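Local coordinates for substrate-binding protein (Synechococcus sp., PDB 6WPN), which probably binds a sugar, perhaps an oligosaccharide, in the periplasm of a marine cyanobacterium and presents it for uptake, at residues T294-L299 with R379-A384; W139-R144 with R335-S340; F94-A99 with A384-K389. All blocks are in the same frame, centred on the assembly; numbering follows the deposited sequence.

Contact 1. Residues T294-L299 with R379-A384; sequences TANVAL and RVLVPA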
ATOM      1  N   THR A 294      -1.691   5.716  14.540  1.00 48.95           N
ATOM      2  CA  THR A 294      -1.923   5.931  13.117  1.00 40.70           C
ATOM      3  C   THR A 294      -1.732   4.646  12.319  1.00 53.62           C
ATOM      4  O   THR A 294      -0.721   3.952  12.456  1.00 69.00           O
ATOM      5  CB  THR A 294      -0.984   7.012  12.592  1.00 47.51           C
ATOM      6  OG1 THR A 294      -1.147   8.201  13.374  1.00 65.04           O
ATOM      7  CG2 THR A 294      -1.298   7.322  11.140  1.00 45.82           C
ATOM      8  N   ALA A 295      -2.685   4.368  11.438  1.00 48.26           N
ATOM      9  CA  ALA A 295      -2.602   3.274  10.486  1.00 42.00           C
ATOM     10  C   ALA A 295      -2.197   3.800   9.119  1.00 51.32           C
ATOM     11  O   ALA A 295      -2.255   4.999   8.842  1.00 53.19           O
ATOM     12  CB  ALA A 295      -3.936   2.534  10.378  1.00 35.37           C
ATOM     13  N   ASN A 296      -1.746   2.885   8.274  1.00 50.13           N
ATOM     14  CA  ASN A 296      -1.279   3.234   6.945  1.00 52.26           C
ATOM     15  C   ASN A 296      -2.396   3.107   5.923  1.00 42.43           C
ATOM     16  O   ASN A 296      -3.243   2.215   6.017  1.00 42.13           O
ATOM     17  CB  ASN A 296      -0.116   2.335   6.530  1.00 60.09           C
ATOM     18  CG  ASN A 296       0.569   2.825   5.284  1.00 58.06           C
ATOM     19  OD1 ASN A 296       1.152   3.908   5.264  1.00 64.99           O
ATOM     20  ND2 ASN A 296       0.482   2.037   4.221  1.00 53.99           N
ATOM     21  N   VAL A 297      -2.389   4.004   4.941  1.00 41.47           N
ATOM     22  CA  VAL A 297      -3.333   3.949   3.835  1.00 51.04           C
ATOM     23  C   VAL A 297      -2.537   4.040   2.538  1.00 45.50           C
ATOM     24  O   VAL A 297      -1.707   4.941   2.367  1.00 55.29           O
ATOM     25  CB  VAL A 297      -4.396   5.065   3.923  1.00 52.43           C
ATOM     26  CG1 VAL A 297      -3.754   6.433   4.077  1.00 48.93           C
ATOM     27  CG2 VAL A 297      -5.309   5.029   2.705  1.00 58.42           C
ATOM     28  N   ALA A 298      -2.781   3.094   1.641  1.00 37.02           N
ATOM     29  CA  ALA A 298      -2.125   3.038   0.340  1.00 44.05           C
ATOM     30  C   ALA A 298      -2.918   3.873  -0.656  1.00 46.79           C
ATOM     31  O   ALA A 298      -4.048   3.518  -1.009  1.00 50.48           O
ATOM     32  CB  ALA A 298      -1.998   1.594  -0.137  1.00 39.48           C
ATOM     33  N   LEU A 299      -2.331   4.970  -1.117  1.00 46.45           N
ATOM     34  CA  LEU A 299      -3.011   5.873  -2.034  1.00 55.79           C
ATOM     35  C   LEU A 299      -2.654   5.538  -3.478  1.00 58.77           C
ATOM     36  O   LEU A 299      -1.476   5.407  -3.822  1.00 59.71           O
ATOM     37  CB  LEU A 299      -2.649   7.324  -1.716  1.00 64.88           C
ATOM     38  CG  LEU A 299      -3.072   8.387  -2.731  1.00 75.07           C
ATOM     39  CD1 LEU A 299      -4.546   8.276  -3.082  1.00 74.40           C
ATOM     40  CD2 LEU A 299      -2.750   9.779  -2.201  1.00 76.58           C
ATOM     41  N   ARG A 379      -3.176   7.495   7.937  1.00 50.74           N
ATOM     42  CA  ARG A 379      -2.420   8.471   7.171  1.00 47.90           C
ATOM     43  C   ARG A 379      -1.496   7.730   6.215  1.00 53.71           C
ATOM     44  O   ARG A 379      -1.319   6.512   6.303  1.00 52.46           O
ATOM     45  CB  ARG A 379      -1.595   9.390   8.084  1.00 48.11           C
ATOM     46  CG  ARG A 379      -2.271  10.689   8.535  1.00 64.82           C
ATOM     47  CD  ARG A 379      -3.466  10.426   9.448  1.00 74.32           C
ATOM     48  NE  ARG A 379      -3.965  11.636  10.103  1.00 83.47           N
ATOM     49  CZ  ARG A 379      -3.776  11.910  11.394  1.00 87.64           C
ATOM     50  NH1 ARG A 379      -3.104  11.057  12.160  1.00 81.97           N
ATOM     51  NH2 ARG A 379      -4.258  13.029  11.923  1.00 91.06           N
ATOM     52  N   VAL A 380      -0.898   8.474   5.295  1.00 56.54           N
ATOM     53  CA  VAL A 380       0.104   7.920   4.394  1.00 58.46           C
ATOM     54  C   VAL A 380       1.424   8.022   5.148  1.00 57.75           C
ATOM     55  O   VAL A 380       1.818   9.112   5.576  1.00 63.38           O
ATOM     56  CB  VAL A 380       0.160   8.684   3.065  1.00 57.77           C
ATOM     57  CG1 VAL A 380       1.410   8.310   2.289  1.00 51.82           C
ATOM     58  CG2 VAL A 380      -1.084   8.405   2.241  1.00 58.64           C
ATOM     59  N   LEU A 381       2.111   6.892   5.304  1.00 48.20           N
ATOM     60  CA  LEU A 381       3.261   6.846   6.200  1.00 58.27           C
ATOM     61  C   LEU A 381       4.605   6.944   5.491  1.00 62.66           C
ATOM     62  O   LEU A 381       5.503   7.632   5.989  1.00 56.67           O
ATOM     63  CB  LEU A 381       3.223   5.557   7.028  1.00 52.65           C
ATOM     64  CG  LEU A 381       2.015   5.361   7.948  1.00 50.98           C
ATOM     65  CD1 LEU A 381       2.112   4.033   8.679  1.00 51.83           C
ATOM     66  CD2 LEU A 381       1.902   6.509   8.936  1.00 48.31           C
ATOM     67  N   VAL A 382       4.780   6.283   4.351  1.00 66.80           N
ATOM     68  CA  VAL A 382       6.000   6.492   3.575  1.00 82.74           C
ATOM     69  C   VAL A 382       5.958   7.922   3.041  1.00 89.50           C
ATOM     70  O   VAL A 382       5.034   8.281   2.296  1.00 88.31           O
ATOM     71  CB  VAL A 382       6.150   5.442   2.460  1.00 82.76           C
ATOM     72  CG1 VAL A 382       6.338   4.064   3.070  1.00 78.65           C
ATOM     73  CG2 VAL A 382       4.943   5.432   1.530  1.00 87.63           C
ATOM     74  N   PRO A 383       6.897   8.784   3.428  1.00 98.37           N
ATOM     75  CA  PRO A 383       6.843  10.176   2.962  1.00103.81           C
ATOM     76  C   PRO A 383       7.001  10.243   1.449  1.00101.31           C
ATOM     77  O   PRO A 383       7.928   9.665   0.879  1.00103.22           O
ATOM     78  CB  PRO A 383       8.011  10.845   3.695  1.00105.10           C
ATOM     79  CG  PRO A 383       8.939   9.726   4.038  1.00104.61           C
ATOM     80  CD  PRO A 383       8.064   8.531   4.292  1.00101.60           C
ATOM     81  N   ALA A 384       6.065  10.934   0.798  1.00 96.82           N
ATOM     82  CA  ALA A 384       6.080  11.055  -0.655  1.00 92.48           C
ATOM     83  C   ALA A 384       7.260  11.901  -1.107  1.00 89.85           C
ATOM     84  O   ALA A 384       7.087  13.056  -1.510  1.00 89.66           O
ATOM     85  CB  ALA A 384       4.768  11.661  -1.154  1.00 95.44           C
TER
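Thr294 OG1 lies at the edge of the Arg379 guanidinium, in its plane, but at 3.7 Å from Arg379 NH1 it is too far for a bond; this hydroxyl makes a weak hydrogen bond to Asp292 instead, while Thr294 CG2 rests on the start of the arginine chain. The other flat group, the amide of Asn296, works through its oxygen. Asn296 OD1 accepts the backbone N-H of Leu381 at 3.1 Å, the donor standing almost in line with CG-OD1 (169°) although the N-H itself is bent, with an N-H...O angle of 138°. CG trans to the main-chain nitrogen (chi1 -169°) swings the amide across to residue 381, where Leu381 CD1 covers Asn296 CB at 3.5 Å. The backbones meet in one parallel bridge, Asn296 with Arg379: Arg379 N bonds to Ala295 O at 2.8 Å and Val297 N to Arg379 O at 3.0 Å. That same carbonyl also takes a CA-H...O contact from Asn296 CA, 3.3 Å from Arg379 O. Past the bridge, Val297 CG1 meets Val380 CG2 at 3.8 Å. Strand 295-303 runs beside strand 137-149, consistent with the crossover strands of a two-lobed solute-binding protein. Helix 195-202 packs on Leu381 and Val382, and the start of helix 92-99 on Val382 and Leu299.

Contact 2. Residues W139-R144 with R335-S340; sequences WYLTVR and RVLPSS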
ATOM      1  N   TRP A 139      -7.286   8.399  -6.907  1.00 48.34           N
ATOM      2  CA  TRP A 139      -8.186   7.367  -7.397  1.00 53.24           C
ATOM      3  C   TRP A 139      -8.765   6.617  -6.204  1.00 53.54           C
ATOM      4  O   TRP A 139      -9.613   7.153  -5.488  1.00 55.42           O
ATOM      5  CB  TRP A 139      -7.455   6.429  -8.359  1.00 43.63           C
ATOM      6  CG  TRP A 139      -8.358   5.497  -9.100  1.00 44.20           C
ATOM      7  CD1 TRP A 139      -9.718   5.425  -9.013  1.00 48.82           C
ATOM      8  CD2 TRP A 139      -7.962   4.479 -10.023  1.00 44.62           C
ATOM      9  NE1 TRP A 139     -10.194   4.429  -9.831  1.00 56.87           N
ATOM     10  CE2 TRP A 139      -9.134   3.835 -10.464  1.00 49.32           C
ATOM     11  CE3 TRP A 139      -6.727   4.053 -10.525  1.00 61.93           C
ATOM     12  CZ2 TRP A 139      -9.109   2.786 -11.382  1.00 46.93           C
ATOM     13  CZ3 TRP A 139      -6.704   3.012 -11.442  1.00 45.71           C
ATOM     14  CH2 TRP A 139      -7.887   2.391 -11.858  1.00 46.95           C
ATOM     15  N   TYR A 140      -8.336   5.384  -5.980  1.00 49.01           N
ATOM     16  CA  TYR A 140      -8.808   4.604  -4.848  1.00 49.37           C
ATOM     17  C   TYR A 140      -7.706   4.458  -3.804  1.00 52.70           C
ATOM     18  O   TYR A 140      -6.558   4.864  -4.004  1.00 47.50           O
ATOM     19  CB  TYR A 140      -9.292   3.224  -5.296  1.00 49.95           C
ATOM     20  CG  TYR A 140      -8.198   2.316  -5.804  1.00 51.70           C
ATOM     21  CD1 TYR A 140      -7.769   2.383  -7.119  1.00 46.97           C
ATOM     22  CD2 TYR A 140      -7.608   1.377  -4.968  1.00 54.54           C
ATOM     23  CE1 TYR A 140      -6.778   1.545  -7.588  1.00 49.43           C
ATOM     24  CE2 TYR A 140      -6.610   0.535  -5.430  1.00 47.39           C
ATOM     25  CZ  TYR A 140      -6.204   0.624  -6.737  1.00 44.67           C
ATOM     26  OH  TYR A 140      -5.218  -0.214  -7.196  1.00 54.97           O
ATOM     27  N   LEU A 141      -8.078   3.871  -2.670  1.00 60.45           N
ATOM     28  CA  LEU A 141      -7.137   3.670  -1.581  1.00 63.82           C
ATOM     29  C   LEU A 141      -7.540   2.438  -0.781  1.00 54.91           C
ATOM     30  O   LEU A 141      -8.700   2.019  -0.781  1.00 51.85           O
ATOM     31  CB  LEU A 141      -7.032   4.926  -0.707  1.00 66.88           C
ATOM     32  CG  LEU A 141      -8.302   5.372   0.003  1.00 72.51           C
ATOM     33  CD1 LEU A 141      -8.548   4.563   1.245  1.00 81.73           C
ATOM     34  CD2 LEU A 141      -8.169   6.853   0.347  1.00 75.41           C
ATOM     35  N   THR A 142      -6.551   1.851  -0.112  1.00 38.46           N
ATOM     36  CA  THR A 142      -6.731   0.640   0.674  1.00 44.47           C
ATOM     37  C   THR A 142      -6.200   0.860   2.078  1.00 49.23           C
ATOM     38  O   THR A 142      -5.102   1.398   2.252  1.00 43.38           O
ATOM     39  CB  THR A 142      -5.991  -0.561   0.064  1.00 56.69           C
ATOM     40  OG1 THR A 142      -4.580  -0.341   0.159  1.00 62.58           O
ATOM     41  CG2 THR A 142      -6.325  -0.730  -1.395  1.00 59.53           C
ATOM     42  N   VAL A 143      -7.001   0.493   3.070  1.00 48.03           N
ATOM     43  CA  VAL A 143      -6.557   0.393   4.453  1.00 47.28           C
ATOM     44  C   VAL A 143      -6.463  -1.093   4.769  1.00 43.90           C
ATOM     45  O   VAL A 143      -7.488  -1.785   4.832  1.00 50.14           O
ATOM     46  CB  VAL A 143      -7.511   1.112   5.414  1.00 43.05           C
ATOM     47  CG1 VAL A 143      -7.022   0.968   6.842  1.00 47.23           C
ATOM     48  CG2 VAL A 143      -7.639   2.579   5.026  1.00 43.15           C
ATOM     49  N   ARG A 144      -5.250  -1.593   4.968  1.00 39.45           N
ATOM     50  CA  ARG A 144      -5.059  -3.008   5.263  1.00 47.14           C
ATOM     51  C   ARG A 144      -5.364  -3.308   6.725  1.00 45.27           C
ATOM     52  O   ARG A 144      -5.012  -2.538   7.624  1.00 47.09           O
ATOM     53  CB  ARG A 144      -3.644  -3.459   4.906  1.00 51.01           C
ATOM     54  CG  ARG A 144      -2.551  -2.873   5.755  1.00 58.99           C
ATOM     55  CD  ARG A 144      -1.209  -3.462   5.372  1.00 64.17           C
ATOM     56  NE  ARG A 144      -0.136  -2.806   6.104  1.00 77.28           N
ATOM     57  CZ  ARG A 144       0.559  -1.772   5.641  1.00 84.68           C
ATOM     58  NH1 ARG A 144       0.302  -1.286   4.432  1.00 87.00           N
ATOM     59  NH2 ARG A 144       1.518  -1.230   6.381  1.00 89.50           N
ATOM     60  N   ARG A 335     -13.863  -4.083  -3.357  1.00 50.58           N
ATOM     61  CA  ARG A 335     -13.908  -4.067  -1.897  1.00 53.36           C
ATOM     62  C   ARG A 335     -12.792  -3.167  -1.372  1.00 51.15           C
ATOM     63  O   ARG A 335     -11.987  -3.534  -0.513  1.00 44.42           O
ATOM     64  CB  ARG A 335     -13.835  -5.492  -1.345  1.00 58.62           C
ATOM     65  CG  ARG A 335     -14.806  -6.417  -2.085  1.00 49.51           C
ATOM     66  CD  ARG A 335     -14.883  -7.814  -1.514  1.00 49.56           C
ATOM     67  NE  ARG A 335     -16.020  -8.542  -2.077  1.00 47.46           N
ATOM     68  CZ  ARG A 335     -15.980  -9.247  -3.203  1.00 48.73           C
ATOM     69  NH1 ARG A 335     -14.855  -9.332  -3.898  1.00 55.51           N
ATOM     70  NH2 ARG A 335     -17.068  -9.869  -3.637  1.00 54.60           N
ATOM     71  N   VAL A 336     -12.753  -1.963  -1.941  1.00 51.59           N
ATOM     72  CA  VAL A 336     -11.703  -0.986  -1.725  1.00 53.29           C
ATOM     73  C   VAL A 336     -12.348   0.335  -1.312  1.00 46.94           C
ATOM     74  O   VAL A 336     -13.561   0.514  -1.411  1.00 48.42           O
ATOM     75  CB  VAL A 336     -10.847  -0.837  -3.005  1.00 57.20           C
ATOM     76  CG1 VAL A 336      -9.798   0.267  -2.886  1.00 65.81           C
ATOM     77  CG2 VAL A 336     -10.264  -2.153  -3.416  1.00 57.62           C
ATOM     78  N   LEU A 337     -11.520   1.266  -0.834  1.00 40.30           N
ATOM     79  CA  LEU A 337     -12.152   2.527  -0.465  1.00 45.34           C
ATOM     80  C   LEU A 337     -11.940   3.573  -1.554  1.00 46.99           C
ATOM     81  O   LEU A 337     -10.853   3.655  -2.134  1.00 50.15           O
ATOM     82  CB  LEU A 337     -11.577   3.053   0.849  1.00 43.89           C
ATOM     83  CG  LEU A 337     -11.800   2.152   2.061  1.00 46.77           C
ATOM     84  CD1 LEU A 337     -11.077   2.691   3.280  1.00 54.20           C
ATOM     85  CD2 LEU A 337     -13.286   2.030   2.342  1.00 59.90           C
ATOM     86  N   PRO A 338     -12.943   4.384  -1.867  1.00 47.54           N
ATOM     87  CA  PRO A 338     -12.763   5.429  -2.875  1.00 47.00           C
ATOM     88  C   PRO A 338     -12.288   6.735  -2.253  1.00 52.67           C
ATOM     89  O   PRO A 338     -12.378   6.955  -1.042  1.00 46.39           O
ATOM     90  CB  PRO A 338     -14.171   5.583  -3.464  1.00 48.15           C
ATOM     91  CG  PRO A 338     -15.073   5.283  -2.297  1.00 48.26           C
ATOM     92  CD  PRO A 338     -14.347   4.272  -1.429  1.00 46.63           C
ATOM     93  N   SER A 339     -11.766   7.607  -3.116  1.00 41.73           N
ATOM     94  CA  SER A 339     -11.383   8.949  -2.709  1.00 42.47           C
ATOM     95  C   SER A 339     -12.446   9.986  -3.044  1.00 43.66           C
ATOM     96  O   SER A 339     -12.299  11.151  -2.660  1.00 48.15           O
ATOM     97  CB  SER A 339     -10.048   9.341  -3.357  1.00 45.09           C
ATOM     98  OG  SER A 339     -10.141   9.312  -4.771  1.00 45.81           O
ATOM     99  N   SER A 340     -13.507   9.589  -3.741  1.00 43.54           N
ATOM    100  CA  SER A 340     -14.621  10.480  -4.021  1.00 40.45           C
ATOM    101  C   SER A 340     -15.519  10.586  -2.800  1.00 47.07           C
ATOM    102  O   SER A 340     -15.902   9.569  -2.215  1.00 46.26           O
ATOM    103  CB  SER A 340     -15.420   9.960  -5.215  1.00 52.62           C
ATOM    104  OG  SER A 340     -16.692  10.581  -5.297  1.00 58.21           O
TER
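Leu141 and Leu337 are the antiparallel hydrogen-bonded pair of a two-residue ladder, by which the short strand 337-338 joins the sheet along strand 137-149. Leu141 N reaches Leu337 O at 2.8 Å, and Leu337 N returns to Leu141 O at 2.9 Å. Next to it, Tyr140 and Pro338 form a non-hydrogen-bonded pair, a place where the proline's missing N-H costs the ladder nothing. On the face of Leu141 and Leu337 the packing is tight: Leu141 CD1 presses on Leu337 CB at 3.4 Å, closer than usual for two carbons. Leu141 CG sits between its own N and carbonyl carbon (chi1 62°), which turns CD1 over the neighbouring strand. Leu337 CD1 goes on to touch Val143 CG2 at 3.9 Å. A glycine in place of Leu141 would probably leave a gap beside Leu337 CB and CD1 and deprive Val297 of a packing partner. On the other face Val336 CG1 approaches the Tyr140 ring obliquely at CD2, and Thr142 CG2 lies 3.9 Å from that same Val336 CG1. The edge of the Tyr140 ring in turn stands over one face of the Trp139 indole, with Tyr140 CD1 3.6 Å above the Trp139 indole plane, toward its rim. At the far end Ser339 N bonds weakly to Trp139 O (3.2 Å). Helix 324-334 ends in a Schellman motif at Arg335, just before the strand, and Ser340 OG caps helix 341-352 just after it. Strand 295-303 pairs with strand 137-149 through Ala298 and Met300, Phe330 of helix 324-334 meets the Tyr140 ring, and helix 359-374 lies against Leu337 and Val143.

Contact 3. Residues F94-A99 with A384-K389; sequences FAANLA and ATPGVK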
ATOM      1  N   PHE A  94       6.357   6.902  -5.892  1.00 89.46           N
ATOM      2  CA  PHE A  94       6.824   6.954  -7.274  1.00 93.81           C
ATOM      3  C   PHE A  94       6.448   8.263  -7.954  1.00 91.52           C
ATOM      4  O   PHE A  94       7.193   8.748  -8.813  1.00 93.12           O
ATOM      5  CB  PHE A  94       6.292   5.762  -8.064  1.00103.85           C
ATOM      6  CG  PHE A  94       6.884   5.643  -9.436  1.00126.61           C
ATOM      7  CD1 PHE A  94       6.073   5.489 -10.544  1.00134.33           C
ATOM      8  CD2 PHE A  94       8.257   5.693  -9.618  1.00135.49           C
ATOM      9  CE1 PHE A  94       6.616   5.383 -11.812  1.00139.81           C
ATOM     10  CE2 PHE A  94       8.807   5.593 -10.883  1.00142.71           C
ATOM     11  CZ  PHE A  94       7.984   5.436 -11.981  1.00144.15           C
ATOM     12  N   ALA A  95       5.306   8.848  -7.588  1.00 87.96           N
ATOM     13  CA  ALA A  95       4.904  10.116  -8.187  1.00 87.18           C
ATOM     14  C   ALA A  95       5.883  11.229  -7.836  1.00 86.76           C
ATOM     15  O   ALA A  95       6.101  12.139  -8.642  1.00 86.60           O
ATOM     16  CB  ALA A  95       3.491  10.485  -7.740  1.00 85.37           C
ATOM     17  N   ALA A  96       6.471  11.180  -6.638  1.00 84.52           N
ATOM     18  CA  ALA A  96       7.435  12.200  -6.238  1.00 87.68           C
ATOM     19  C   ALA A  96       8.734  12.081  -7.026  1.00 87.67           C
ATOM     20  O   ALA A  96       9.319  13.097  -7.419  1.00 96.38           O
ATOM     21  CB  ALA A  96       7.707  12.106  -4.737  1.00 90.01           C
ATOM     22  N   ASN A  97       9.207  10.851  -7.260  1.00 81.88           N
ATOM     23  CA  ASN A  97      10.393  10.663  -8.091  1.00 87.33           C
ATOM     24  C   ASN A  97      10.190  11.244  -9.486  1.00 84.65           C
ATOM     25  O   ASN A  97      11.090  11.894 -10.033  1.00 81.06           O
ATOM     26  CB  ASN A  97      10.748   9.173  -8.176  1.00 94.77           C
ATOM     27  CG  ASN A  97      12.041   8.827  -7.442  1.00 97.73           C
ATOM     28  OD1 ASN A  97      12.680   9.686  -6.836  1.00101.18           O
ATOM     29  ND2 ASN A  97      12.429   7.557  -7.500  1.00 93.86           N
ATOM     30  N   LEU A  98       9.007  11.040 -10.069  1.00 79.42           N
ATOM     31  CA  LEU A  98       8.751  11.543 -11.415  1.00 71.31           C
ATOM     32  C   LEU A  98       8.537  13.051 -11.422  1.00 74.94           C
ATOM     33  O   LEU A  98       8.975  13.739 -12.350  1.00 83.90           O
ATOM     34  CB  LEU A  98       7.541  10.838 -12.023  1.00 65.53           C
ATOM     35  CG  LEU A  98       7.663   9.338 -12.291  1.00 72.91           C
ATOM     36  CD1 LEU A  98       6.362   8.792 -12.851  1.00 73.01           C
ATOM     37  CD2 LEU A  98       8.803   9.061 -13.244  1.00 66.94           C
ATOM     38  N   ALA A  99       7.876  13.589 -10.393  1.00 75.71           N
ATOM     39  CA  ALA A  99       7.541  15.008 -10.415  1.00 72.48           C
ATOM     40  C   ALA A  99       8.732  15.892 -10.092  1.00 72.85           C
ATOM     41  O   ALA A  99       8.776  17.043 -10.536  1.00 71.94           O
ATOM     42  CB  ALA A  99       6.411  15.299  -9.432  1.00 72.83           C
ATOM     43  N   ALA A 384       6.065  10.934   0.798  1.00 96.82           N
ATOM     44  CA  ALA A 384       6.080  11.055  -0.655  1.00 92.48           C
ATOM     45  C   ALA A 384       7.260  11.901  -1.107  1.00 89.85           C
ATOM     46  O   ALA A 384       7.087  13.056  -1.510  1.00 89.66           O
ATOM     47  CB  ALA A 384       4.768  11.661  -1.154  1.00 95.44           C
ATOM     48  N   THR A 385       8.463  11.342  -1.020  1.00 82.01           N
ATOM     49  CA  THR A 385       9.692  12.033  -1.363  1.00 82.25           C
ATOM     50  C   THR A 385      10.451  11.280  -2.453  1.00 82.77           C
ATOM     51  O   THR A 385      10.193  10.096  -2.698  1.00 75.57           O
ATOM     52  CB  THR A 385      10.573  12.178  -0.115  1.00 91.03           C
ATOM     53  OG1 THR A 385      11.031  10.880   0.277  1.00 90.54           O
ATOM     54  CG2 THR A 385       9.778  12.791   1.029  1.00 93.16           C
ATOM     55  N   PRO A 386      11.369  11.948  -3.156  1.00 87.38           N
ATOM     56  CA  PRO A 386      12.161  11.259  -4.184  1.00 79.63           C
ATOM     57  C   PRO A 386      13.172  10.284  -3.594  1.00 76.76           C
ATOM     58  O   PRO A 386      13.801  10.555  -2.569  1.00 74.78           O
ATOM     59  CB  PRO A 386      12.856  12.409  -4.926  1.00 79.23           C
ATOM     60  CG  PRO A 386      11.979  13.580  -4.695  1.00 82.05           C
ATOM     61  CD  PRO A 386      11.459  13.411  -3.300  1.00 83.63           C
ATOM     62  N   GLY A 387      13.331   9.141  -4.255  1.00 71.04           N
ATOM     63  CA  GLY A 387      14.340   8.184  -3.838  1.00 64.93           C
ATOM     64  C   GLY A 387      14.038   7.365  -2.602  1.00 65.79           C
ATOM     65  O   GLY A 387      14.975   6.888  -1.952  1.00 52.43           O
ATOM     66  N   VAL A 388      12.762   7.188  -2.247  1.00 67.02           N
ATOM     67  CA  VAL A 388      12.427   6.439  -1.039  1.00 68.92           C
ATOM     68  C   VAL A 388      12.620   4.943  -1.249  1.00 69.05           C
ATOM     69  O   VAL A 388      12.856   4.201  -0.287  1.00 69.84           O
ATOM     70  CB  VAL A 388      10.989   6.760  -0.586  1.00 67.43           C
ATOM     71  CG1 VAL A 388       9.980   6.074  -1.483  1.00 56.75           C
ATOM     72  CG2 VAL A 388      10.782   6.350   0.866  1.00 77.38           C
ATOM     73  N   LYS A 389      12.528   4.469  -2.492  1.00 63.98           N
ATOM     74  CA  LYS A 389      12.770   3.056  -2.750  1.00 68.35           C
ATOM     75  C   LYS A 389      14.254   2.717  -2.709  1.00 70.54           C
ATOM     76  O   LYS A 389      14.616   1.597  -2.329  1.00 76.95           O
ATOM     77  CB  LYS A 389      12.151   2.650  -4.087  1.00 72.93           C
ATOM     78  CG  LYS A 389      10.632   2.495  -4.016  1.00 78.99           C
ATOM     79  CD  LYS A 389      10.239   1.373  -3.055  1.00 82.72           C
ATOM     80  CE  LYS A 389       8.732   1.283  -2.860  1.00 74.06           C
ATOM     81  NZ  LYS A 389       8.186   2.472  -2.144  1.00 75.34           N
TER
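Asn97, on the helix 92-99, comes nearest to segment 384-389 at Pro386, with 4.3 Å between their CA atoms. Residues 94-99 are helical throughout, held by i to i+4 bonds such as Ala99 N to Ala95 O. Residues 385-388 make a type II beta turn, with Pro386 and Gly387 at its two middle positions; the positive phi of Gly387 (75°) suits the third position of such a turn. The side chain of Asn97 reaches this turn with its amide oxygen, and Gly387 N gives its hydrogen to Asn97 OD1 at 2.7 Å. This bond is short but bent: the N-H...O angle is 132°, and the donor stands 45° out of the amide plane, above it and not on a lone pair. Asn97 OD1 also lies close to Pro386 CB, at 3.3 Å. Gly387 is the N-cap of helix 388-403, so the contact joins the side of one helix to the turn that starts another. The same Asn97 oxygen accepts a second hydrogen bond from Arg427, near the chain's C-terminus, so two donors share this oxygen; the charge of Arg427 would be expected to draw electron density toward it. Ala96, the residue before Asn97, points its methyl at the chain leading into the turn. Ala96 CB touches Ala384 O at 3.4 Å and lies 3.7 Å from Thr385 C, with the small side chain letting the backbones come near. The Pro386 ring lies along the same helix turn: Pro386 CG is 3.8 Å from Ala96 O, and Pro386 CD 4.2 Å from Ala96 CB. Trp428 and Ser100 also pack on the Pro386 ring, while Thr385 touches Leu208.

Contacts 1 and 2 are joined through the sheet they share, with centres 13 Å apart: strands 295-303 and 137-149 are neighbours, and Ala298 N probably bonds to Thr142 O at 2.9 Å. Val297 CG2 also packs on Leu141 CD1 at 3.6 Å. The position of these two strands is consistent with the region linking the two lobes of a sugar-binding protein. Contact 3 continues contact 1 along the chain, since 379-384 runs into 384-389 through Ala384; their centres are about 14 Å apart. It touches no part of contact 2, whose nearest atoms are about 11 Å away, and is a surface contact between a helix and a turn.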